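Long-range contact in histidinol-phosphatase (Bordetella pertussis, PDB 3FVV), which probably removes the phosphate from L-histidinol phosphate to give L-histidinol, as a magnesium-dependent hydrolase of the haloacid dehalogenase (HAD) superfamily: residues T2-T14 / D177-D190. Numbering follows the deposited sequence.
Sequences TTRRLALFDLDHT and DFAESYFYSDSVND. With SO4 (sulfate ion), chain C.
The Phe178 ring, just before strand 180-185, packs against Leu6 of the parallel strand 5-9; the strand axes approach to 4.6 Å. The backbone puts Leu6 CB over the ring centre, a CH-pi contact of 3.8 Å to the centroid, and with CG anti to the backbone N (chi1 -177°) CD1 and CD2 reach Phe178 CZ and CE2. Further along the same face, Leu8 CB lies 3.6 Å from Phe183 CD1. Leu6 and Leu8 each bond through both N and O, to Glu180, Tyr182 and Tyr184; Leu6 O receives Tyr182 N at 2.8 Å. On the other face Phe9 and Tyr184 lie side by side, rings nearly parallel but slid apart, Phe9 CE1 3.4 Å from Tyr184 CD2.

The amino-terminal end is loose, with Thr2 and Thr3 exposed; Arg5, bent at chi3 (-43°), lays one guanidinium face over Tyr182 CE2 while its NH2 pairs with Asp109. Past the carboxyl ends of the strands the acidic HAD active-site region is buried and polar. Asp10 OD2 accepts from Thr14 OG1 on its anti lone pair, yet stands 3.0 Å from Asp186 OD1, a crowding of carboxylates that a metal cation would probably relieve. Lys160 bridges Asp10 OD1 and Asp190 OD2. A sulfate, probably from the crystallisation liquor, takes Asp12 N almost straight at O1 (3.0 Å), consistent with a phosphate site. On the solvent side, exposed His13 CB lies 3.4 Å from Asp186 OD2, which also accepts from a water.

In this Rossmann-like sheet strand 5-9 also pairs with 110-115, and 180-185 with 199-203; helix 158-170 covers Leu6, Leu8 and Phe178, while helix 95-106 covers Phe9 and Tyr184.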
ATOM      1  N   THR A   2      27.276  -9.276   5.222  1.00 44.22           N
ATOM      2  CA  THR A   2      26.665 -10.249   4.248  1.00 43.68           C
ATOM      3  C   THR A   2      26.179  -9.513   2.966  1.00 41.73           C
ATOM      4  O   THR A   2      25.977  -8.298   2.971  1.00 42.29           O
ATOM      5  CB  THR A   2      25.534 -11.226   4.935  1.00 44.68           C
ATOM      6  OG1 THR A   2      24.197 -10.678   4.822  1.00 46.21           O
ATOM      7  CG2 THR A   2      25.875 -11.607   6.442  1.00 43.37           C
ATOM      8  N   THR A   3      26.031 -10.261   1.878  1.00 39.13           N
ATOM      9  CA  THR A   3      25.712  -9.702   0.571  1.00 36.62           C
ATOM     10  C   THR A   3      24.204  -9.521   0.262  1.00 33.75           C
ATOM     11  O   THR A   3      23.848  -9.020  -0.793  1.00 32.47           O
ATOM     12  CB  THR A   3      26.286 -10.599  -0.538  1.00 37.51           C
ATOM     13  OG1 THR A   3      25.584 -11.858  -0.553  1.00 39.26           O
ATOM     14  CG2 THR A   3      27.764 -10.836  -0.325  1.00 37.77           C
ATOM     15  N   ARG A   4      23.314  -9.930   1.158  1.00 31.23           N
ATOM     16  CA  ARG A   4      21.885  -9.792   0.897  1.00 28.83           C
ATOM     17  C   ARG A   4      21.407  -8.332   0.651  1.00 25.57           C
ATOM     18  O   ARG A   4      21.986  -7.379   1.152  1.00 25.16           O
ATOM     19  CB  ARG A   4      21.081 -10.438   2.010  1.00 29.54           C
ATOM     20  CG  ARG A   4      19.712 -10.815   1.508  1.00 32.97           C
ATOM     21  CD  ARG A   4      18.890 -11.520   2.541  1.00 36.32           C
ATOM     22  NE  ARG A   4      17.756 -12.160   1.868  1.00 41.53           N
ATOM     23  CZ  ARG A   4      16.765 -12.813   2.485  1.00 42.99           C
ATOM     24  NH1 ARG A   4      16.756 -12.910   3.829  1.00 42.50           N
ATOM     25  NH2 ARG A   4      15.784 -13.363   1.756  1.00 40.56           N
ATOM     26  N   ARG A   5      20.376  -8.163  -0.163  1.00 21.55           N
ATOM     27  CA  ARG A   5      19.781  -6.845  -0.354  1.00 19.60           C
ATOM     28  C   ARG A   5      18.337  -6.852   0.146  1.00 17.65           C
ATOM     29  O   ARG A   5      17.722  -7.911   0.289  1.00 16.09           O
ATOM     30  CB  ARG A   5      19.899  -6.412  -1.800  1.00 18.87           C
ATOM     31  CG  ARG A   5      21.387  -6.653  -2.302  1.00 19.99           C
ATOM     32  CD  ARG A   5      21.551  -6.446  -3.751  1.00 21.19           C
ATOM     33  NE  ARG A   5      20.429  -7.049  -4.474  1.00 26.13           N
ATOM     34  CZ  ARG A   5      20.230  -6.875  -5.774  1.00 28.26           C
ATOM     35  NH1 ARG A   5      21.124  -6.173  -6.488  1.00 31.72           N
ATOM     36  NH2 ARG A   5      19.184  -7.428  -6.379  1.00 22.14           N
ATOM     37  N   LEU A   6      17.831  -5.672   0.457  1.00 16.49           N
ATOM     38  CA  LEU A   6      16.432  -5.510   0.870  1.00 15.66           C
ATOM     39  C   LEU A   6      15.706  -4.841  -0.299  1.00 15.26           C
ATOM     40  O   LEU A   6      16.226  -3.873  -0.910  1.00 13.66           O
ATOM     41  CB  LEU A   6      16.356  -4.619   2.082  1.00 15.93           C
ATOM     42  CG  LEU A   6      15.003  -4.368   2.725  1.00 13.55           C
ATOM     43  CD1 LEU A   6      14.466  -5.631   3.292  1.00  9.81           C
ATOM     44  CD2 LEU A   6      15.233  -3.239   3.765  1.00 10.86           C
ATOM     45  N   ALA A   7      14.506  -5.334  -0.590  1.00 12.80           N
ATOM     46  CA  ALA A   7      13.702  -4.712  -1.603  1.00 12.07           C
ATOM     47  C   ALA A   7      12.300  -4.411  -1.108  1.00 12.05           C
ATOM     48  O   ALA A   7      11.503  -5.326  -0.827  1.00 13.93           O
ATOM     49  CB  ALA A   7      13.657  -5.671  -2.891  1.00 11.27           C
ATOM     50  N   LEU A   8      11.965  -3.133  -1.079  1.00 11.79           N
ATOM     51  CA  LEU A   8      10.689  -2.654  -0.615  1.00 12.29           C
ATOM     52  C   LEU A   8       9.911  -2.089  -1.808  1.00 12.84           C
ATOM     53  O   LEU A   8      10.445  -1.315  -2.628  1.00 12.49           O
ATOM     54  CB  LEU A   8      10.884  -1.536   0.422  1.00 12.31           C
ATOM     55  CG  LEU A   8      11.805  -1.949   1.606  1.00 12.67           C
ATOM     56  CD1 LEU A   8      12.040  -0.716   2.549  1.00 10.89           C
ATOM     57  CD2 LEU A   8      11.297  -3.144   2.373  1.00 12.22           C
ATOM     58  N   PHE A   9       8.632  -2.446  -1.849  1.00 12.26           N
ATOM     59  CA  PHE A   9       7.721  -1.989  -2.865  1.00 12.53           C
ATOM     60  C   PHE A   9       6.521  -1.260  -2.313  1.00 12.50           C
ATOM     61  O   PHE A   9       5.788  -1.788  -1.507  1.00 12.07           O
ATOM     62  CB  PHE A   9       7.270  -3.189  -3.679  1.00 11.67           C
ATOM     63  CG  PHE A   9       8.383  -3.982  -4.206  1.00 12.95           C
ATOM     64  CD1 PHE A   9       9.012  -3.608  -5.380  1.00 10.82           C
ATOM     65  CD2 PHE A   9       8.840  -5.082  -3.515  1.00 11.69           C
ATOM     66  CE1 PHE A   9      10.051  -4.330  -5.870  1.00 11.28           C
ATOM     67  CE2 PHE A   9       9.882  -5.842  -3.996  1.00 14.54           C
ATOM     68  CZ  PHE A   9      10.475  -5.486  -5.199  1.00 12.76           C
ATOM     69  N   ASP A  10       6.312  -0.052  -2.789  1.00 13.65           N
ATOM     70  CA  ASP A  10       5.007   0.618  -2.669  1.00 13.44           C
ATOM     71  C   ASP A  10       3.969  -0.157  -3.504  1.00 12.99           C
ATOM     72  O   ASP A  10       4.315  -0.849  -4.442  1.00 12.84           O
ATOM     73  CB  ASP A  10       5.150   2.068  -3.186  1.00 14.69           C
ATOM     74  CG  ASP A  10       3.848   2.897  -3.007  1.00 16.66           C
ATOM     75  OD1 ASP A  10       3.325   2.927  -1.844  1.00 17.60           O
ATOM     76  OD2 ASP A  10       3.342   3.474  -4.002  1.00 22.39           O
ATOM     77  N   LEU A  11       2.686  -0.062  -3.180  1.00 13.97           N
ATOM     78  CA  LEU A  11       1.655  -0.740  -3.961  1.00 12.90           C
ATOM     79  C   LEU A  11       0.888   0.177  -4.932  1.00 13.44           C
ATOM     80  O   LEU A  11       1.005   0.023  -6.157  1.00 12.10           O
ATOM     81  CB  LEU A  11       0.643  -1.440  -3.052  1.00 13.87           C
ATOM     82  CG  LEU A  11      -0.491  -2.182  -3.754  1.00 13.71           C
ATOM     83  CD1 LEU A  11       0.062  -3.282  -4.579  1.00  9.24           C
ATOM     84  CD2 LEU A  11      -1.565  -2.753  -2.704  1.00 15.37           C
ATOM     85  N   ASP A  12       0.133   1.132  -4.401  1.00 13.38           N
ATOM     86  CA  ASP A  12      -0.854   1.828  -5.228  1.00 13.62           C
ATOM     87  C   ASP A  12      -0.169   2.736  -6.206  1.00 13.05           C
ATOM     88  O   ASP A  12       0.588   3.582  -5.805  1.00 12.36           O
ATOM     89  CB  ASP A  12      -1.875   2.564  -4.354  1.00 13.81           C
ATOM     90  CG  ASP A  12      -2.631   1.607  -3.421  1.00 15.05           C
ATOM     91  OD1 ASP A  12      -3.120   0.556  -3.866  1.00 14.67           O
ATOM     92  OD2 ASP A  12      -2.690   1.853  -2.218  1.00 20.22           O
ATOM     93  N   HIS A  13      -0.400   2.488  -7.499  1.00 13.64           N
ATOM     94  CA  HIS A  13       0.201   3.248  -8.610  1.00 14.54           C
ATOM     95  C   HIS A  13       1.655   2.922  -8.823  1.00 14.96           C
ATOM     96  O   HIS A  13       2.269   3.469  -9.711  1.00 16.68           O
ATOM     97  CB  HIS A  13       0.034   4.743  -8.418  1.00 15.57           C
ATOM     98  CG  HIS A  13      -1.398   5.152  -8.360  1.00 20.28           C
ATOM     99  ND1 HIS A  13      -2.237   5.028  -9.441  1.00 23.35           N
ATOM    100  CD2 HIS A  13      -2.157   5.619  -7.344  1.00 25.65           C
ATOM    101  CE1 HIS A  13      -3.448   5.433  -9.104  1.00 24.48           C
ATOM    102  NE2 HIS A  13      -3.427   5.802  -7.839  1.00 26.63           N
ATOM    103  N   THR A  14       2.210   2.015  -8.033  1.00 14.63           N
ATOM    104  CA  THR A  14       3.597   1.551  -8.222  1.00 14.58           C
ATOM    105  C   THR A  14       3.540   0.158  -8.813  1.00 13.58           C
ATOM    106  O   THR A  14       3.965  -0.050  -9.918  1.00 15.36           O
ATOM    107  CB  THR A  14       4.354   1.529  -6.859  1.00 13.98           C
ATOM    108  OG1 THR A  14       4.520   2.880  -6.426  1.00 19.02           O
ATOM    109  CG2 THR A  14       5.741   0.840  -6.967  1.00 15.41           C
ATOM    110  N   ASP A 177      22.334  -3.780   7.747  1.00 21.59           N
ATOM    111  CA  ASP A 177      22.766  -5.162   7.516  1.00 22.20           C
ATOM    112  C   ASP A 177      22.831  -5.498   5.975  1.00 21.90           C
ATOM    113  O   ASP A 177      23.533  -6.427   5.562  1.00 23.26           O
ATOM    114  CB  ASP A 177      21.802  -6.180   8.189  1.00 23.36           C
ATOM    115  CG  ASP A 177      21.782  -6.098   9.715  1.00 25.50           C
ATOM    116  OD1 ASP A 177      22.781  -5.603  10.291  1.00 24.92           O
ATOM    117  OD2 ASP A 177      20.741  -6.533  10.321  1.00 25.10           O
ATOM    118  N   PHE A 178      22.113  -4.765   5.126  1.00 20.05           N
ATOM    119  CA  PHE A 178      22.026  -5.135   3.688  1.00 17.80           C
ATOM    120  C   PHE A 178      23.090  -4.460   2.852  1.00 17.02           C
ATOM    121  O   PHE A 178      23.447  -3.331   3.096  1.00 15.87           O
ATOM    122  CB  PHE A 178      20.643  -4.778   3.167  1.00 17.22           C
ATOM    123  CG  PHE A 178      19.588  -5.473   3.904  1.00 16.27           C
ATOM    124  CD1 PHE A 178      19.294  -6.786   3.612  1.00 16.60           C
ATOM    125  CD2 PHE A 178      18.968  -4.863   4.987  1.00 18.07           C
ATOM    126  CE1 PHE A 178      18.345  -7.460   4.332  1.00 17.42           C
ATOM    127  CE2 PHE A 178      18.031  -5.553   5.731  1.00 17.56           C
ATOM    128  CZ  PHE A 178      17.724  -6.853   5.395  1.00 17.25           C
ATOM    129  N   ALA A 179      23.560  -5.137   1.827  1.00 16.59           N
ATOM    130  CA  ALA A 179      24.503  -4.528   0.891  1.00 16.13           C
ATOM    131  C   ALA A 179      23.870  -3.345   0.140  1.00 17.12           C
ATOM    132  O   ALA A 179      24.553  -2.369  -0.166  1.00 16.95           O
ATOM    133  CB  ALA A 179      25.070  -5.606  -0.088  1.00 16.16           C
ATOM    134  N   GLU A 180      22.571  -3.424  -0.183  1.00 16.83           N
ATOM    135  CA  GLU A 180      21.794  -2.284  -0.697  1.00 17.08           C
ATOM    136  C   GLU A 180      20.372  -2.473  -0.205  1.00 16.07           C
ATOM    137  O   GLU A 180      19.951  -3.596   0.058  1.00 16.62           O
ATOM    138  CB  GLU A 180      21.646  -2.306  -2.220  1.00 18.76           C
ATOM    139  CG  GLU A 180      22.898  -2.297  -3.042  1.00 23.63           C
ATOM    140  CD  GLU A 180      23.741  -1.082  -2.786  1.00 30.09           C
ATOM    141  OE1 GLU A 180      23.214  -0.027  -2.308  1.00 32.25           O
ATOM    142  OE2 GLU A 180      24.962  -1.183  -3.050  1.00 34.69           O
ATOM    143  N   SER A 181      19.615  -1.400  -0.188  1.00 16.12           N
ATOM    144  CA  SER A 181      18.151  -1.436   0.041  1.00 15.14           C
ATOM    145  C   SER A 181      17.506  -0.627  -1.028  1.00 15.46           C
ATOM    146  O   SER A 181      17.910   0.529  -1.236  1.00 14.41           O
ATOM    147  CB  SER A 181      17.787  -0.803   1.365  1.00 15.39           C
ATOM    148  OG  SER A 181      18.615   0.341   1.566  1.00 16.66           O
ATOM    149  N   TYR A 182      16.530  -1.237  -1.723  1.00 14.93           N
ATOM    150  CA  TYR A 182      15.752  -0.603  -2.779  1.00 14.96           C
ATOM    151  C   TYR A 182      14.350  -0.241  -2.214  1.00 14.76           C
ATOM    152  O   TYR A 182      13.851  -0.935  -1.346  1.00 14.58           O
ATOM    153  CB  TYR A 182      15.519  -1.598  -3.925  1.00 15.35           C
ATOM    154  CG  TYR A 182      16.755  -2.060  -4.663  1.00 15.81           C
ATOM    155  CD1 TYR A 182      17.105  -1.500  -5.879  1.00 19.62           C
ATOM    156  CD2 TYR A 182      17.557  -3.074  -4.175  1.00 21.38           C
ATOM    157  CE1 TYR A 182      18.230  -1.910  -6.579  1.00 20.15           C
ATOM    158  CE2 TYR A 182      18.705  -3.471  -4.869  1.00 22.43           C
ATOM    159  CZ  TYR A 182      19.020  -2.858  -6.061  1.00 22.55           C
ATOM    160  OH  TYR A 182      20.102  -3.236  -6.814  1.00 32.28           O
ATOM    161  N   PHE A 183      13.767   0.862  -2.677  1.00 13.77           N
ATOM    162  CA  PHE A 183      12.361   1.185  -2.438  1.00 14.96           C
ATOM    163  C   PHE A 183      11.842   1.811  -3.728  1.00 14.35           C
ATOM    164  O   PHE A 183      12.484   2.712  -4.277  1.00 15.08           O
ATOM    165  CB  PHE A 183      12.161   2.125  -1.245  1.00 15.80           C
ATOM    166  CG  PHE A 183      10.718   2.492  -0.985  1.00 14.47           C
ATOM    167  CD1 PHE A 183       9.708   1.518  -0.965  1.00 15.27           C
ATOM    168  CD2 PHE A 183      10.369   3.813  -0.744  1.00 16.37           C
ATOM    169  CE1 PHE A 183       8.400   1.856  -0.750  1.00 11.99           C
ATOM    170  CE2 PHE A 183       9.063   4.162  -0.482  1.00 14.75           C
ATOM    171  CZ  PHE A 183       8.060   3.200  -0.515  1.00 13.65           C
ATOM    172  N   TYR A 184      10.776   1.227  -4.272  1.00 12.10           N
ATOM    173  CA  TYR A 184      10.082   1.730  -5.404  1.00 11.43           C
ATOM    174  C   TYR A 184       8.803   2.481  -4.980  1.00 12.13           C
ATOM    175  O   TYR A 184       7.992   1.938  -4.255  1.00 13.31           O
ATOM    176  CB  TYR A 184       9.666   0.559  -6.312  1.00 11.44           C
ATOM    177  CG  TYR A 184      10.785  -0.285  -6.890  1.00 11.53           C
ATOM    178  CD1 TYR A 184      11.136  -0.186  -8.222  1.00 13.71           C
ATOM    179  CD2 TYR A 184      11.454  -1.219  -6.109  1.00 15.19           C
ATOM    180  CE1 TYR A 184      12.129  -0.971  -8.742  1.00 14.64           C
ATOM    181  CE2 TYR A 184      12.475  -1.983  -6.616  1.00 13.19           C
ATOM    182  CZ  TYR A 184      12.792  -1.869  -7.945  1.00 14.04           C
ATOM    183  OH  TYR A 184      13.791  -2.657  -8.461  1.00 13.06           O
ATOM    184  N   SER A 185       8.607   3.727  -5.420  1.00 12.68           N
ATOM    185  CA  SER A 185       7.370   4.421  -5.155  1.00 13.12           C
ATOM    186  C   SER A 185       7.102   5.505  -6.177  1.00 13.18           C
ATOM    187  O   SER A 185       7.982   5.940  -6.867  1.00 13.15           O
ATOM    188  CB  SER A 185       7.296   4.999  -3.715  1.00 13.63           C
ATOM    189  OG  SER A 185       5.944   5.410  -3.408  1.00 13.65           O
ATOM    190  N   ASP A 186       5.863   5.972  -6.198  1.00 14.46           N
ATOM    191  CA  ASP A 186       5.370   6.912  -7.225  1.00 14.74           C
ATOM    192  C   ASP A 186       5.148   8.314  -6.704  1.00 14.80           C
ATOM    193  O   ASP A 186       4.977   9.217  -7.517  1.00 14.84           O
ATOM    194  CB  ASP A 186       4.019   6.484  -7.742  1.00 15.24           C
ATOM    195  CG  ASP A 186       2.952   6.537  -6.664  1.00 15.22           C
ATOM    196  OD1 ASP A 186       3.226   5.986  -5.612  1.00 21.91           O
ATOM    197  OD2 ASP A 186       1.895   7.173  -6.827  1.00 18.78           O
ATOM    198  N   SER A 187       5.161   8.476  -5.383  1.00 14.76           N
ATOM    199  CA  SER A 187       4.553   9.625  -4.712  1.00 15.45           C
ATOM    200  C   SER A 187       5.496  10.409  -3.827  1.00 16.01           C
ATOM    201  O   SER A 187       6.350   9.833  -3.129  1.00 15.15           O
ATOM    202  CB  SER A 187       3.442   9.118  -3.807  1.00 16.16           C
ATOM    203  OG  SER A 187       2.905  10.165  -3.023  1.00 16.71           O
ATOM    204  N   VAL A 188       5.283  11.728  -3.776  1.00 16.95           N
ATOM    205  CA  VAL A 188       6.077  12.586  -2.922  1.00 16.81           C
ATOM    206  C   VAL A 188       5.804  12.263  -1.470  1.00 16.34           C
ATOM    207  O   VAL A 188       6.655  12.532  -0.633  1.00 15.50           O
ATOM    208  CB  VAL A 188       5.869  14.104  -3.216  1.00 18.40           C
ATOM    209  CG1 VAL A 188       6.648  14.954  -2.239  1.00 18.14           C
ATOM    210  CG2 VAL A 188       6.331  14.444  -4.644  1.00 16.68           C
ATOM    211  N   ASN A 189       4.650  11.641  -1.175  1.00 15.95           N
ATOM    212  CA  ASN A 189       4.365  11.134   0.172  1.00 15.07           C
ATOM    213  C   ASN A 189       5.434  10.197   0.684  1.00 14.54           C
ATOM    214  O   ASN A 189       5.648  10.097   1.876  1.00 14.29           O
ATOM    215  CB  ASN A 189       3.042  10.375   0.228  1.00 14.88           C
ATOM    216  CG  ASN A 189       1.798  11.293   0.268  1.00 17.36           C
ATOM    217  OD1 ASN A 189       0.707  10.900  -0.181  1.00 22.71           O
ATOM    218  ND2 ASN A 189       1.931  12.434   0.856  1.00 14.93           N
ATOM    219  N   ASP A 190       6.077   9.473  -0.215  1.00 15.08           N
ATOM    220  CA  ASP A 190       7.095   8.480   0.167  1.00 15.26           C
ATOM    221  C   ASP A 190       8.571   8.926   0.096  1.00 15.18           C
ATOM    222  O   ASP A 190       9.507   8.094   0.224  1.00 15.82           O
ATOM    223  CB  ASP A 190       6.911   7.220  -0.661  1.00 16.00           C
ATOM    224  CG  ASP A 190       5.847   6.294  -0.072  1.00 18.89           C
ATOM    225  OD1 ASP A 190       5.600   6.445   1.146  1.00 18.57           O
ATOM    226  OD2 ASP A 190       5.275   5.447  -0.819  1.00 19.12           O
TER
HETATM  227  S   SO4 C 233       0.307   3.224  -1.038  1.00 25.07           S
HETATM  228  O1  SO4 C 233       0.643   1.853  -1.582  1.00 21.78           O
HETATM  229  O2  SO4 C 233       0.973   3.525   0.288  1.00 17.15           O
HETATM  230  O3  SO4 C 233       0.612   4.146  -2.120  1.00 24.98           O
HETATM  231  O4  SO4 C 233      -1.134   3.339  -0.768  1.00 20.50           O
HETATM  232  O   HOH W   1       0.094   6.819  -4.798  1.00 20.75           O